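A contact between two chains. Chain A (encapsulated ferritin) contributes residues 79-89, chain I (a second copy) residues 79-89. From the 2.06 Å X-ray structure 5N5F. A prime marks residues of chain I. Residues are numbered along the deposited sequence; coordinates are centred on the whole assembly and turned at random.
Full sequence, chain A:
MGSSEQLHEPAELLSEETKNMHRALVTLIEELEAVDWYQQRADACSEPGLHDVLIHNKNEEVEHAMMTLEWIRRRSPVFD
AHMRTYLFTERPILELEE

Chain A 79-89: FDAHMRTYLFT
Chain I, residues 79-89: FDAHMRTYLFT

This is a nearly twofold-symmetric, apolar contact in which the end of a helix and the turn after it, from each of two copies, trade a phenylalanine and meet at a leucine, with no hydrogen bond crossing between them.

In both chains residues 79-86 continue a helix that began earlier, held by bonds such as Met83 N to Phe79 O (2.8 Å) and Leu87 N to Met83 O (3.1 Å). Leu87 is the first residue to leave helical values, at phi/psi -78/140 (-81/137 in the second copy). Phe88 then adopts a left-handed conformation, 64/42 and 66/53 for Phe88′, and Thr89 returns to extended values, -110/174 and -122/175. Thr89, chi1 p, ties the turn back to the helix by donating from OG1 to Tyr86 O at 2.7 Å; Thr89′ OG1 does the same to Tyr86′ O at 2.8 Å.

The register is reciprocal: the CA of Asp80 lies 8.7 Å from the CA of Phe88′, and the CA of Phe88 lies 8.4 Å from that of Asp80′. The start of each stretch thus faces the end of the other, and Met83 CA sits 9.1 Å from Leu87′ CA.

Met83, Leu87 and Phe88 all point toward the partner. At the centre, Leu87 CD1 meets Leu87′ CD1 at 3.8 Å, both side chains in the mt rotamer. The methionines, both mtp, add their flexible methyl ends: Met83 CE reaches Leu87′ CD2 at 3.9 Å, and Met83′ CE reaches Leu87 CD1 at 3.9 Å.

Phe88 buries the most area in each stretch. With chi1 m and chi2 -67° (-63° in Phe88′), its ring reaches across to one turn of the partner helix. Phe88 CZ packs on Met83′ CB at 3.6 Å, and Phe88′ CZ on Met83 CB at 3.8 Å. Phe88 CE1 lies over one face of the Arg84′ guanidinium and 3.7 Å from Arg84′ CG, while the Phe88′ ring brings its edge to the backbone, with CZ 3.8 Å from Arg84 N.

Asp80 (chi1 t) and Arg84 (mtt), one helical turn apart, form a salt bridge within each chain: Arg84 NE to Asp80 OD2 is 3.1 Å, and Arg84′ NE to Asp80′ OD2 is 2.7 Å. The carboxylate also meets the phenyl edge, where the ring hydrogens carry slight positive charge: Asp80 OD1 is 3.8 Å from Phe88′ CE1, and Asp80′ OD1 4.2 Å from Phe88 CE1. The rule is compact: charges pair within a chain, while apolar groups carry the join between chains.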

ATOM      1  N   PHE A  79     -12.311 -12.088  25.781  1.00 31.38           N
ATOM      2  CA  PHE A  79     -10.886 -12.367  25.945  1.00 33.67           C
ATOM      3  C   PHE A  79     -10.624 -13.117  27.245  1.00 29.48           C
ATOM      4  O   PHE A  79      -9.853 -14.083  27.270  1.00 28.80           O
ATOM      5  CB  PHE A  79     -10.073 -11.069  25.909  1.00 32.55           C
ATOM      6  CG  PHE A  79      -9.576 -10.696  24.535  1.00 28.46           C
ATOM      7  CD1 PHE A  79     -10.333  -9.886  23.705  1.00 31.87           C
ATOM      8  CD2 PHE A  79      -8.347 -11.149  24.081  1.00 35.61           C
ATOM      9  CE1 PHE A  79      -9.878  -9.539  22.441  1.00 31.55           C
ATOM     10  CE2 PHE A  79      -7.882 -10.803  22.818  1.00 28.72           C
ATOM     11  CZ  PHE A  79      -8.652  -9.997  21.997  1.00 31.03           C
ATOM     12  N   ASP A  80     -11.256 -12.689  28.337  1.00 32.18           N
ATOM     13  CA  ASP A  80     -11.056 -13.363  29.615  1.00 32.86           C
ATOM     14  C   ASP A  80     -11.402 -14.843  29.504  1.00 29.73           C
ATOM     15  O   ASP A  80     -10.599 -15.710  29.870  1.00 31.46           O
ATOM     16  CB  ASP A  80     -11.897 -12.684  30.696  1.00 33.04           C
ATOM     17  CG  ASP A  80     -11.558 -13.170  32.094  1.00 37.99           C
ATOM     18  OD1 ASP A  80     -10.359 -13.349  32.391  1.00 38.97           O
ATOM     19  OD2 ASP A  80     -12.492 -13.380  32.894  1.00 43.19           O
ATOM     20  N   ALA A  81     -12.583 -15.151  28.964  1.00 30.46           N
ATOM     21  CA  ALA A  81     -13.032 -16.538  28.883  1.00 33.44           C
ATOM     22  C   ALA A  81     -12.046 -17.396  28.101  1.00 33.13           C
ATOM     23  O   ALA A  81     -11.624 -18.458  28.573  1.00 30.86           O
ATOM     24  CB  ALA A  81     -14.420 -16.598  28.243  1.00 30.86           C
ATOM     25  N   HIS A  82     -11.662 -16.952  26.899  1.00 29.46           N
ATOM     26  CA  HIS A  82     -10.794 -17.772  26.061  1.00 26.08           C
ATOM     27  C   HIS A  82      -9.361 -17.801  26.581  1.00 32.14           C
ATOM     28  O   HIS A  82      -8.659 -18.802  26.398  1.00 34.79           O
ATOM     29  CB  HIS A  82     -10.831 -17.271  24.618  1.00 34.07           C
ATOM     30  CG  HIS A  82     -12.156 -17.467  23.950  1.00 32.64           C
ATOM     31  ND1 HIS A  82     -12.740 -18.707  23.807  1.00 35.85           N
ATOM     32  CD2 HIS A  82     -13.006 -16.581  23.378  1.00 33.75           C
ATOM     33  CE1 HIS A  82     -13.897 -18.576  23.181  1.00 39.29           C
ATOM     34  NE2 HIS A  82     -14.079 -17.297  22.906  1.00 39.55           N
ATOM     35  N   MET A  83      -8.900 -16.728  27.220  1.00 31.00           N
ATOM     36  CA  MET A  83      -7.585 -16.777  27.850  1.00 32.54           C
ATOM     37  C   MET A  83      -7.573 -17.787  28.994  1.00 34.35           C
ATOM     38  O   MET A  83      -6.609 -18.547  29.150  1.00 28.08           O
ATOM     39  CB  MET A  83      -7.187 -15.385  28.340  1.00 32.19           C
ATOM     40  CG  MET A  83      -6.790 -14.430  27.209  1.00 28.93           C
ATOM     41  SD  MET A  83      -6.559 -12.722  27.747  1.00 34.22           S
ATOM     42  CE  MET A  83      -5.143 -12.896  28.823  1.00 35.65           C
ATOM     43  N   ARG A  84      -8.645 -17.823  29.788  1.00 32.09           N
ATOM     44  CA  ARG A  84      -8.751 -18.820  30.849  1.00 31.04           C
ATOM     45  C   ARG A  84      -8.654 -20.233  30.289  1.00 31.24           C
ATOM     46  O   ARG A  84      -8.056 -21.119  30.914  1.00 31.59           O
ATOM     47  CB  ARG A  84     -10.067 -18.634  31.604  1.00 27.28           C
ATOM     48  CG  ARG A  84     -10.085 -17.434  32.534  1.00 29.86           C
ATOM     49  CD  ARG A  84     -11.502 -17.079  32.948  1.00 28.07           C
ATOM     50  NE  ARG A  84     -11.529 -16.081  34.013  1.00 34.36           N
ATOM     51  CZ  ARG A  84     -11.508 -16.360  35.313  1.00 38.60           C
ATOM     52  NH1 ARG A  84     -11.462 -17.618  35.737  1.00 34.41           N
ATOM     53  NH2 ARG A  84     -11.537 -15.373  36.197  1.00 37.10           N
ATOM     54  N   THR A  85      -9.223 -20.461  29.101  1.00 35.81           N
ATOM     55  CA  THR A  85      -9.346 -21.820  28.580  1.00 31.80           C
ATOM     56  C   THR A  85      -8.010 -22.365  28.085  1.00 35.19           C
ATOM     57  O   THR A  85      -7.706 -23.546  28.288  1.00 32.76           O
ATOM     58  CB  THR A  85     -10.377 -21.854  27.450  1.00 30.23           C
ATOM     59  OG1 THR A  85     -11.657 -21.451  27.950  1.00 34.72           O
ATOM     60  CG2 THR A  85     -10.492 -23.252  26.850  1.00 31.97           C
ATOM     61  N   TYR A  86      -7.203 -21.533  27.427  1.00 30.55           N
ATOM     62  CA  TYR A  86      -6.058 -22.034  26.676  1.00 33.22           C
ATOM     63  C   TYR A  86      -4.698 -21.704  27.277  1.00 31.18           C
ATOM     64  O   TYR A  86      -3.764 -22.485  27.095  1.00 32.97           O
ATOM     65  CB  TYR A  86      -6.100 -21.499  25.240  1.00 38.88           C
ATOM     66  CG  TYR A  86      -7.235 -22.077  24.426  1.00 37.16           C
ATOM     67  CD1 TYR A  86      -7.120 -23.324  23.827  1.00 37.05           C
ATOM     68  CD2 TYR A  86      -8.421 -21.378  24.264  1.00 35.64           C
ATOM     69  CE1 TYR A  86      -8.155 -23.856  23.084  1.00 36.55           C
ATOM     70  CE2 TYR A  86      -9.461 -21.900  23.527  1.00 33.71           C
ATOM     71  CZ  TYR A  86      -9.322 -23.139  22.938  1.00 38.44           C
ATOM     72  OH  TYR A  86     -10.357 -23.658  22.202  1.00 34.86           O
ATOM     73  N   LEU A  87      -4.555 -20.586  27.987  1.00 35.21           N
ATOM     74  CA  LEU A  87      -3.232 -20.114  28.387  1.00 33.08           C
ATOM     75  C   LEU A  87      -2.693 -20.897  29.578  1.00 36.97           C
ATOM     76  O   LEU A  87      -3.425 -21.216  30.520  1.00 36.95           O
ATOM     77  CB  LEU A  87      -3.276 -18.623  28.722  1.00 32.04           C
ATOM     78  CG  LEU A  87      -3.820 -17.698  27.627  1.00 35.25           C
ATOM     79  CD1 LEU A  87      -3.524 -16.242  27.964  1.00 38.60           C
ATOM     80  CD2 LEU A  87      -3.267 -18.048  26.252  1.00 32.83           C
ATOM     81  N   PHE A  88      -1.393 -21.199  29.529  1.00 34.40           N
ATOM     82  CA  PHE A  88      -0.701 -21.921  30.599  1.00 35.83           C
ATOM     83  C   PHE A  88      -1.246 -23.341  30.752  1.00 38.31           C
ATOM     84  O   PHE A  88      -1.434 -23.834  31.866  1.00 41.83           O
ATOM     85  CB  PHE A  88      -0.789 -21.167  31.930  1.00 34.58           C
ATOM     86  CG  PHE A  88      -0.235 -19.774  31.879  1.00 37.59           C
ATOM     87  CD1 PHE A  88       1.123 -19.559  31.697  1.00 41.63           C
ATOM     88  CD2 PHE A  88      -1.067 -18.678  32.026  1.00 40.49           C
ATOM     89  CE1 PHE A  88       1.635 -18.278  31.651  1.00 42.25           C
ATOM     90  CE2 PHE A  88      -0.560 -17.394  31.981  1.00 43.14           C
ATOM     91  CZ  PHE A  88       0.790 -17.194  31.793  1.00 43.34           C
ATOM     92  N   THR A  89      -1.486 -24.007  29.627  1.00 35.87           N
ATOM     93  CA  THR A  89      -2.018 -25.362  29.599  1.00 39.66           C
ATOM     94  C   THR A  89      -0.946 -26.336  29.124  1.00 43.28           C
ATOM     95  O   THR A  89       0.152 -25.943  28.726  1.00 41.32           O
ATOM     96  CB  THR A  89      -3.250 -25.438  28.690  1.00 41.06           C
ATOM     97  OG1 THR A  89      -2.900 -24.995  27.372  1.00 38.69           O
ATOM     98  CG2 THR A  89      -4.370 -24.565  29.242  1.00 37.61           C
TER
ATOM     99  N   PHE I  79       8.043 -15.020  26.213  1.00 33.69           N
ATOM    100  CA  PHE I  79       6.596 -14.858  26.312  1.00 35.79           C
ATOM    101  C   PHE I  79       6.084 -15.439  27.624  1.00 35.98           C
ATOM    102  O   PHE I  79       5.284 -14.814  28.329  1.00 33.11           O
ATOM    103  CB  PHE I  79       5.906 -15.526  25.116  1.00 36.98           C
ATOM    104  CG  PHE I  79       5.582 -14.584  23.979  1.00 38.20           C
ATOM    105  CD1 PHE I  79       6.510 -14.333  22.978  1.00 32.49           C
ATOM    106  CD2 PHE I  79       4.342 -13.969  23.902  1.00 33.28           C
ATOM    107  CE1 PHE I  79       6.209 -13.475  21.928  1.00 37.10           C
ATOM    108  CE2 PHE I  79       4.035 -13.111  22.855  1.00 40.92           C
ATOM    109  CZ  PHE I  79       4.974 -12.862  21.867  1.00 35.67           C
ATOM    110  N   ASP I  80       6.557 -16.636  27.974  1.00 36.79           N
ATOM    111  CA  ASP I  80       6.152 -17.271  29.224  1.00 36.75           C
ATOM    112  C   ASP I  80       6.458 -16.378  30.421  1.00 41.04           C
ATOM    113  O   ASP I  80       5.602 -16.163  31.288  1.00 36.26           O
ATOM    114  CB  ASP I  80       6.856 -18.620  29.366  1.00 42.86           C
ATOM    115  CG  ASP I  80       6.370 -19.407  30.569  1.00 46.96           C
ATOM    116  OD1 ASP I  80       5.278 -20.002  30.482  1.00 44.24           O
ATOM    117  OD2 ASP I  80       7.078 -19.431  31.597  1.00 47.41           O
ATOM    118  N   ALA I  81       7.679 -15.840  30.476  1.00 40.17           N
ATOM    119  CA  ALA I  81       8.081 -15.007  31.605  1.00 37.72           C
ATOM    120  C   ALA I  81       7.191 -13.777  31.730  1.00 40.39           C
ATOM    121  O   ALA I  81       6.700 -13.459  32.819  1.00 39.87           O
ATOM    122  CB  ALA I  81       9.545 -14.594  31.449  1.00 37.39           C
ATOM    123  N   HIS I  82       6.974 -13.068  30.618  1.00 35.41           N
ATOM    124  CA  HIS I  82       6.205 -11.828  30.667  1.00 33.54           C
ATOM    125  C   HIS I  82       4.712 -12.094  30.853  1.00 38.05           C
ATOM    126  O   HIS I  82       4.006 -11.263  31.436  1.00 34.34           O
ATOM    127  CB  HIS I  82       6.454 -11.012  29.398  1.00 40.80           C
ATOM    128  CG  HIS I  82       7.831 -10.428  29.312  1.00 38.13           C
ATOM    129  ND1 HIS I  82       8.520  -9.977  30.419  1.00 41.52           N
ATOM    130  CD2 HIS I  82       8.650 -10.221  28.252  1.00 40.74           C
ATOM    131  CE1 HIS I  82       9.700  -9.515  30.043  1.00 45.42           C
ATOM    132  NE2 HIS I  82       9.804  -9.653  28.734  1.00 42.33           N
ATOM    133  N   MET I  83       4.212 -13.237  30.376  1.00 35.88           N
ATOM    134  CA  MET I  83       2.801 -13.561  30.582  1.00 41.97           C
ATOM    135  C   MET I  83       2.509 -13.848  32.050  1.00 39.14           C
ATOM    136  O   MET I  83       1.459 -13.453  32.569  1.00 35.26           O
ATOM    137  CB  MET I  83       2.397 -14.750  29.706  1.00 37.20           C
ATOM    138  CG  MET I  83       2.167 -14.385  28.245  1.00 38.38           C
ATOM    139  SD  MET I  83       2.020 -15.801  27.133  1.00 39.85           S
ATOM    140  CE  MET I  83       0.339 -16.326  27.443  1.00 40.60           C
ATOM    141  N   ARG I  84       3.430 -14.525  32.741  1.00 43.75           N
ATOM    142  CA  ARG I  84       3.239 -14.792  34.162  1.00 46.53           C
ATOM    143  C   ARG I  84       3.255 -13.518  34.997  1.00 44.05           C
ATOM    144  O   ARG I  84       2.672 -13.499  36.086  1.00 45.82           O
ATOM    145  CB  ARG I  84       4.313 -15.757  34.669  1.00 44.24           C
ATOM    146  CG  ARG I  84       4.182 -17.169  34.124  1.00 50.35           C
ATOM    147  CD  ARG I  84       5.339 -18.050  34.570  1.00 53.02           C
ATOM    148  NE  ARG I  84       5.467 -19.237  33.727  1.00 53.86           N
ATOM    149  CZ  ARG I  84       4.932 -20.426  33.988  1.00 62.76           C
ATOM    150  NH1 ARG I  84       4.219 -20.625  35.089  1.00 65.07           N
ATOM    151  NH2 ARG I  84       5.116 -21.429  33.137  1.00 55.45           N
ATOM    152  N   THR I  85       3.902 -12.456  34.515  1.00 42.84           N
ATOM    153  CA  THR I  85       3.981 -11.222  35.289  1.00 39.44           C
ATOM    154  C   THR I  85       2.692 -10.412  35.200  1.00 36.84           C
ATOM    155  O   THR I  85       2.273  -9.802  36.189  1.00 37.26           O
ATOM    156  CB  THR I  85       5.166 -10.375  34.809  1.00 39.58           C
ATOM    157  OG1 THR I  85       6.386 -11.108  34.982  1.00 46.50           O
ATOM    158  CG2 THR I  85       5.262  -9.064  35.587  1.00 37.92           C
ATOM    159  N   TYR I  86       2.052 -10.388  34.032  1.00 38.89           N
ATOM    160  CA  TYR I  86       1.005  -9.411  33.763  1.00 39.13           C
ATOM    161  C   TYR I  86      -0.390  -9.997  33.615  1.00 35.56           C
ATOM    162  O   TYR I  86      -1.360  -9.313  33.945  1.00 36.81           O
ATOM    163  CB  TYR I  86       1.346  -8.618  32.493  1.00 38.81           C
ATOM    164  CG  TYR I  86       2.570  -7.747  32.658  1.00 39.48           C
ATOM    165  CD1 TYR I  86       2.497  -6.537  33.336  1.00 41.24           C
ATOM    166  CD2 TYR I  86       3.800  -8.137  32.148  1.00 36.89           C
ATOM    167  CE1 TYR I  86       3.612  -5.738  33.498  1.00 41.49           C
ATOM    168  CE2 TYR I  86       4.923  -7.342  32.305  1.00 40.88           C
ATOM    169  CZ  TYR I  86       4.822  -6.144  32.981  1.00 41.11           C
ATOM    170  OH  TYR I  86       5.936  -5.347  33.143  1.00 49.25           O
ATOM    171  N   LEU I  87      -0.527 -11.229  33.137  1.00 37.34           N
ATOM    172  CA  LEU I  87      -1.847 -11.763  32.831  1.00 39.05           C
ATOM    173  C   LEU I  87      -2.528 -12.276  34.092  1.00 42.63           C
ATOM    174  O   LEU I  87      -1.907 -12.936  34.932  1.00 34.84           O
ATOM    175  CB  LEU I  87      -1.746 -12.879  31.789  1.00 40.22           C
ATOM    176  CG  LEU I  87      -1.133 -12.481  30.438  1.00 43.75           C
ATOM    177  CD1 LEU I  87      -1.272 -13.621  29.438  1.00 38.21           C
ATOM    178  CD2 LEU I  87      -1.754 -11.203  29.879  1.00 39.67           C
ATOM    179  N   PHE I  88      -3.819 -11.955  34.221  1.00 38.77           N
ATOM    180  CA  PHE I  88      -4.644 -12.384  35.352  1.00 44.31           C
ATOM    181  C   PHE I  88      -4.167 -11.745  36.657  1.00 44.22           C
ATOM    182  O   PHE I  88      -3.922 -12.428  37.652  1.00 44.26           O
ATOM    183  CB  PHE I  88      -4.669 -13.909  35.472  1.00 36.87           C
ATOM    184  CG  PHE I  88      -5.186 -14.602  34.250  1.00 35.49           C
ATOM    185  CD1 PHE I  88      -6.485 -14.402  33.825  1.00 40.10           C
ATOM    186  CD2 PHE I  88      -4.379 -15.469  33.535  1.00 43.49           C
ATOM    187  CE1 PHE I  88      -6.970 -15.048  32.709  1.00 36.47           C
ATOM    188  CE2 PHE I  88      -4.858 -16.117  32.416  1.00 42.69           C
ATOM    189  CZ  PHE I  88      -6.156 -15.905  32.004  1.00 37.11           C
ATOM    190  N   THR I  89      -4.042 -10.421  36.644  1.00 43.87           N
ATOM    191  CA  THR I  89      -3.642  -9.652  37.811  1.00 40.85           C
ATOM    192  C   THR I  89      -4.717  -8.622  38.130  1.00 40.35           C
ATOM    193  O   THR I  89      -5.691  -8.457  37.393  1.00 42.46           O
ATOM    194  CB  THR I  89      -2.289  -8.961  37.587  1.00 43.28           C
ATOM    195  OG1 THR I  89      -2.313  -8.235  36.349  1.00 40.05           O
ATOM    196  CG2 THR I  89      -1.165  -9.986  37.556  1.00 41.55           C
TER